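Extracellular solute-binding protein (Conexibacter woesei, PDB 4P98) probably serves as the solute-capturing component of an ABC transporter, as a lipoprotein of the BMP family of substrate-binding proteins. Local coordinates at residues A165-K168 with R173-Y176; F134-L139 with P224-S229. One frame throughout, in Å; residues are numbered along the deposited sequence.

Interaction 1 (A165-K168 with R173-Y176); sequences AGLK and RASY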
loop_
_atom_site.group_PDB
_atom_site.type_symbol
_atom_site.label_atom_id
_atom_site.label_comp_id
_atom_site.label_asym_id
_atom_site.label_seq_id
_atom_site.Cartn_x
_atom_site.Cartn_y
_atom_site.Cartn_z
ATOM N N ALA A 165 16.045 -1.576 -7.563
ATOM C CA ALA A 165 15.811 -1.594 -9.003
ATOM C C ALA A 165 15.242 -0.282 -9.534
ATOM O O ALA A 165 15.687 0.217 -10.569
ATOM C CB ALA A 165 14.905 -2.763 -9.381
ATOM N N GLY A 166 14.261 0.278 -8.836
ATOM C CA GLY A 166 13.693 1.572 -9.200
ATOM C C GLY A 166 14.719 2.687 -9.172
ATOM O O GLY A 166 14.753 3.549 -10.066
ATOM N N LEU A 167 15.560 2.664 -8.140
ATOM C CA LEU A 167 16.622 3.654 -7.990
ATOM C C LEU A 167 17.657 3.521 -9.104
ATOM O O LEU A 167 18.069 4.526 -9.678
ATOM C CB LEU A 167 17.303 3.520 -6.624
ATOM C CG LEU A 167 18.460 4.495 -6.360
ATOM C CD1 LEU A 167 17.972 5.931 -6.407
ATOM C CD2 LEU A 167 19.069 4.176 -5.003
ATOM N N LYS A 168 18.066 2.289 -9.402
ATOM C CA LYS A 168 19.030 2.038 -10.469
ATOM C C LYS A 168 18.488 2.512 -11.822
ATOM O O LYS A 168 19.240 3.040 -12.632
ATOM C CB LYS A 168 19.397 0.558 -10.541
ATOM C CG LYS A 168 20.491 0.243 -11.550
ATOM C CD LYS A 168 20.766 -1.245 -11.604
ATOM C CE LYS A 168 21.756 -1.585 -12.703
ATOM N NZ LYS A 168 22.034 -3.041 -12.734
ATOM N N ARG A 173 23.717 6.154 -11.077
ATOM C CA ARG A 173 24.894 6.659 -10.363
ATOM C C ARG A 173 24.706 6.722 -8.842
ATOM O O ARG A 173 25.689 6.795 -8.114
ATOM C CB ARG A 173 25.273 8.049 -10.886
ATOM C CG ARG A 173 25.907 8.033 -12.272
ATOM C CD ARG A 173 27.404 7.760 -12.187
ATOM N NE ARG A 173 28.031 7.641 -13.504
ATOM C CZ ARG A 173 29.347 7.587 -13.721
ATOM N NH1 ARG A 173 30.211 7.646 -12.711
ATOM N NH2 ARG A 173 29.806 7.477 -14.964
ATOM N N ALA A 174 23.464 6.697 -8.363
ATOM C CA ALA A 174 23.206 6.793 -6.920
ATOM C C ALA A 174 23.707 5.564 -6.176
ATOM O O ALA A 174 23.705 4.459 -6.715
ATOM C CB ALA A 174 21.733 7.000 -6.648
ATOM N N SER A 175 24.161 5.764 -4.943
ATOM C CA SER A 175 24.562 4.648 -4.097
ATOM C C SER A 175 23.447 4.397 -3.083
ATOM O O SER A 175 22.612 5.272 -2.815
ATOM C CB SER A 175 25.901 4.915 -3.410
ATOM O OG SER A 175 25.771 5.967 -2.487
ATOM N N TYR A 176 23.443 3.196 -2.531
ATOM C CA TYR A 176 22.304 2.706 -1.767
ATOM C C TYR A 176 22.790 1.827 -0.622
ATOM O O TYR A 176 23.665 0.981 -0.809
ATOM C CB TYR A 176 21.379 1.916 -2.696
ATOM C CG TYR A 176 20.195 1.254 -2.023
ATOM C CD1 TYR A 176 19.017 1.953 -1.771
ATOM C CD2 TYR A 176 20.260 -0.077 -1.642
ATOM C CE1 TYR A 176 17.931 1.328 -1.157
ATOM C CE2 TYR A 176 19.194 -0.703 -1.024
ATOM C CZ TYR A 176 18.037 -0.004 -0.795
ATOM O OH TYR A 176 17.001 -0.660 -0.183
#

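Interaction 2 (F134-L139 with P224-S229); sequences FVAGSL and PTIGVS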
loop_
_atom_site.group_PDB
_atom_site.type_symbol
_atom_site.label_atom_id
_atom_site.label_comp_id
_atom_site.label_asym_id
_atom_site.label_seq_id
_atom_site.Cartn_x
_atom_site.Cartn_y
_atom_site.Cartn_z
ATOM N N PHE A 134 12.261 4.601 -7.658
ATOM C CA PHE A 134 12.194 5.452 -8.836
ATOM C C PHE A 134 12.041 6.929 -8.469
ATOM O O PHE A 134 12.682 7.782 -9.078
ATOM C CB PHE A 134 11.057 5.013 -9.752
ATOM C CG PHE A 134 11.000 5.779 -11.043
ATOM C CD1 PHE A 134 10.236 6.923 -11.148
ATOM C CD2 PHE A 134 11.728 5.354 -12.144
ATOM C CE1 PHE A 134 10.190 7.638 -12.343
ATOM C CE2 PHE A 134 11.690 6.062 -13.339
ATOM C CZ PHE A 134 10.917 7.199 -13.433
ATOM N N VAL A 135 11.197 7.230 -7.484
ATOM C CA VAL A 135 11.053 8.598 -6.994
ATOM C C VAL A 135 12.372 9.074 -6.395
ATOM O O VAL A 135 12.797 10.212 -6.648
ATOM C CB VAL A 135 9.899 8.754 -5.970
ATOM C CG1 VAL A 135 9.945 10.105 -5.276
ATOM C CG2 VAL A 135 8.548 8.591 -6.637
ATOM N N ALA A 136 13.027 8.208 -5.618
ATOM C CA ALA A 136 14.322 8.538 -5.030
ATOM C C ALA A 136 15.361 8.888 -6.100
ATOM O O ALA A 136 16.142 9.820 -5.937
ATOM C CB ALA A 136 14.829 7.389 -4.172
ATOM N N GLY A 137 15.369 8.132 -7.188
ATOM C CA GLY A 137 16.312 8.358 -8.271
ATOM C C GLY A 137 15.964 9.536 -9.164
ATOM O O GLY A 137 16.778 9.946 -9.978
ATOM N N SER A 138 14.766 10.087 -9.009
ATOM C CA SER A 138 14.312 11.222 -9.807
ATOM C C SER A 138 14.587 12.580 -9.159
ATOM O O SER A 138 14.293 13.609 -9.754
ATOM C CB SER A 138 12.805 11.105 -10.067
ATOM O OG SER A 138 12.522 9.953 -10.844
ATOM N N LEU A 139 15.141 12.590 -7.947
ATOM C CA LEU A 139 15.284 13.825 -7.182
ATOM C C LEU A 139 16.528 14.592 -7.611
ATOM O O LEU A 139 17.373 14.059 -8.319
ATOM C CB LEU A 139 15.370 13.517 -5.685
ATOM C CG LEU A 139 14.203 12.744 -5.090
ATOM C CD1 LEU A 139 14.496 12.435 -3.624
ATOM C CD2 LEU A 139 12.895 13.507 -5.241
ATOM N N PRO A 224 15.114 14.667 3.380
ATOM C CA PRO A 224 13.742 14.292 3.064
ATOM C C PRO A 224 13.500 12.791 3.271
ATOM O O PRO A 224 14.445 12.025 3.334
ATOM C CB PRO A 224 13.625 14.644 1.569
ATOM C CG PRO A 224 15.010 14.474 1.060
ATOM C CD PRO A 224 15.891 14.981 2.172
ATOM N N THR A 225 12.233 12.398 3.353
ATOM C CA THR A 225 11.880 10.988 3.387
ATOM C C THR A 225 10.912 10.599 2.251
ATOM O O THR A 225 10.260 11.452 1.626
ATOM C CB THR A 225 11.275 10.558 4.741
ATOM O OG1 THR A 225 9.988 11.152 4.936
ATOM C CG2 THR A 225 12.202 10.924 5.902
ATOM N N ILE A 226 10.853 9.295 2.005
ATOM C CA ILE A 226 9.825 8.662 1.174
ATOM C C ILE A 226 9.237 7.497 1.973
ATOM O O ILE A 226 9.981 6.760 2.615
ATOM C CB ILE A 226 10.441 8.123 -0.132
ATOM C CG1 ILE A 226 10.875 9.285 -1.020
ATOM C CG2 ILE A 226 9.448 7.239 -0.894
ATOM C CD1 ILE A 226 11.733 8.864 -2.199
ATOM N N GLY A 227 7.913 7.341 1.958
ATOM C CA GLY A 227 7.281 6.119 2.470
ATOM C C GLY A 227 6.783 6.148 3.896
ATOM O O GLY A 227 6.230 5.157 4.372
ATOM N N VAL A 228 6.945 7.285 4.572
ATOM C CA VAL A 228 6.562 7.399 5.973
ATOM C C VAL A 228 5.049 7.446 6.128
ATOM O O VAL A 228 4.355 8.074 5.341
ATOM C CB VAL A 228 7.224 8.622 6.652
ATOM C CG1 VAL A 228 6.751 8.760 8.089
ATOM C CG2 VAL A 228 8.732 8.492 6.581
ATOM N N SER A 229 4.559 6.753 7.147
ATOM C CA SER A 229 3.146 6.711 7.496
ATOM C C SER A 229 2.505 8.087 7.480
ATOM O O SER A 229 3.089 9.057 7.992
ATOM C CB SER A 229 2.974 6.113 8.903
ATOM O OG SER A 229 1.647 6.297 9.410
#

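Interaction 1 (A165-K168 with R173-Y176)
Leu167 and Tyr176 each turn CG anti to the backbone N (chi1 179° and 176°), which carries the leucine out from its helix toward the strand and lays the tyrosine ring out from its strand until the two side chains cross. The leucine fork then divides its work. CD1 lies 3.9 Å from Ala174 CB, while CD2 is 3.9 Å from Tyr176 CD1 and 4.0 Å from Tyr176 CB. One methyl therefore packs on the residue just before the strand, the other on the base of the ring and the methylene that bears it. CD2 comes to the ring obliquely, and the closest partners are carbon.

The connection between helix 154-170 and strand 175-180 is the second half of a right-handed beta-alpha-beta crossover that starts at strand 144-149, and Leu167 also touches Val145 of that first strand. Strand 175-180 lies at the edge of a parallel sheet, and between 165-168 and 173-176 Leu167 accounts for 72 of the 132 Å² buried. With an alanine here, Ala174 CB and the ring's CD1 would probably lose their methyl partners and a gap would open between helix and edge strand. The far end of the tyrosine is fixed separately: its OH is hydrogen-bonded to Glu178 OE1, and its side chain also touches His160, Ile163 and Arg164 on the same helix.

Interaction 2 (F134-L139 with P224-S229)
Ile226 drives its CD1 methyl against Val135 and Ala136, joining helix 125-137 to an interior strand of the parallel sheet in one lobe of this periplasmic-binding-protein fold. Along the second segment, Pro224 comes first. Its bond to CB points toward the helix, and its side chain packs on Leu204, Ile241 and Val286. Thr225 faces the other side of the sheet, where its side chain meets Leu214 and Ala218 of helix 212-221 and its OG1 hydrogen-bonds Asn240 OD1.

At Ile226 the direction reverses. CG1 stands anti to the carbonyl carbon, and the extended second torsion sends CD1 out to the helix, where it sits 3.8 Å from Val135 CG1 and 4.0 Å from Ala136 CB. The same methyl is 3.7 Å from Ala136 N, so it rests against helix backbone as well as side chains. Ile226 supplies 68 of the 141 Å² buried, and all three touching residues are buried.

Gly227, just after the strand, has a positive phi of 96°, at which a CB would be jammed against the carbonyl O of Ile226. After this bend the chain runs away from the helix: Val228 N bonds Asn240 OD1, the acceptor already used by Thr225, and Ser229 OG bonds both Asp31 O and Ala231 N.

Within 134-139, Ser138 bonds back to two carbonyls of the chain before it. Ser138 N donates to Val135 O at 3.1 Å, and Ser138 OG donates to Phe134 O at 2.8 Å, with a C=O...OG angle of 145° and the donor tilted 32° from the carbonyl plane.

Both interactions pack a helix on the same parallel sheet, but at different depths. Interaction 1 involves the edge strand 175-180, is partly buried and joins neighbours in sequence; interaction 2 reaches strand 225-226, inside the sheet, is wholly buried and closes a loop of 84 residues within which interaction 1 is nested. Each is centred on one aliphatic residue, Leu167 or Ile226, yet the edge site adds an aromatic ring with a polar end, whereas the inner site has aliphatic side chains, with one methyl also against a backbone N. With centres 12 Å apart, they meet directly: Leu167 CD1 lies 3.5 Å from Gly137 CA, which brings helix 154-170 against helix 125-137.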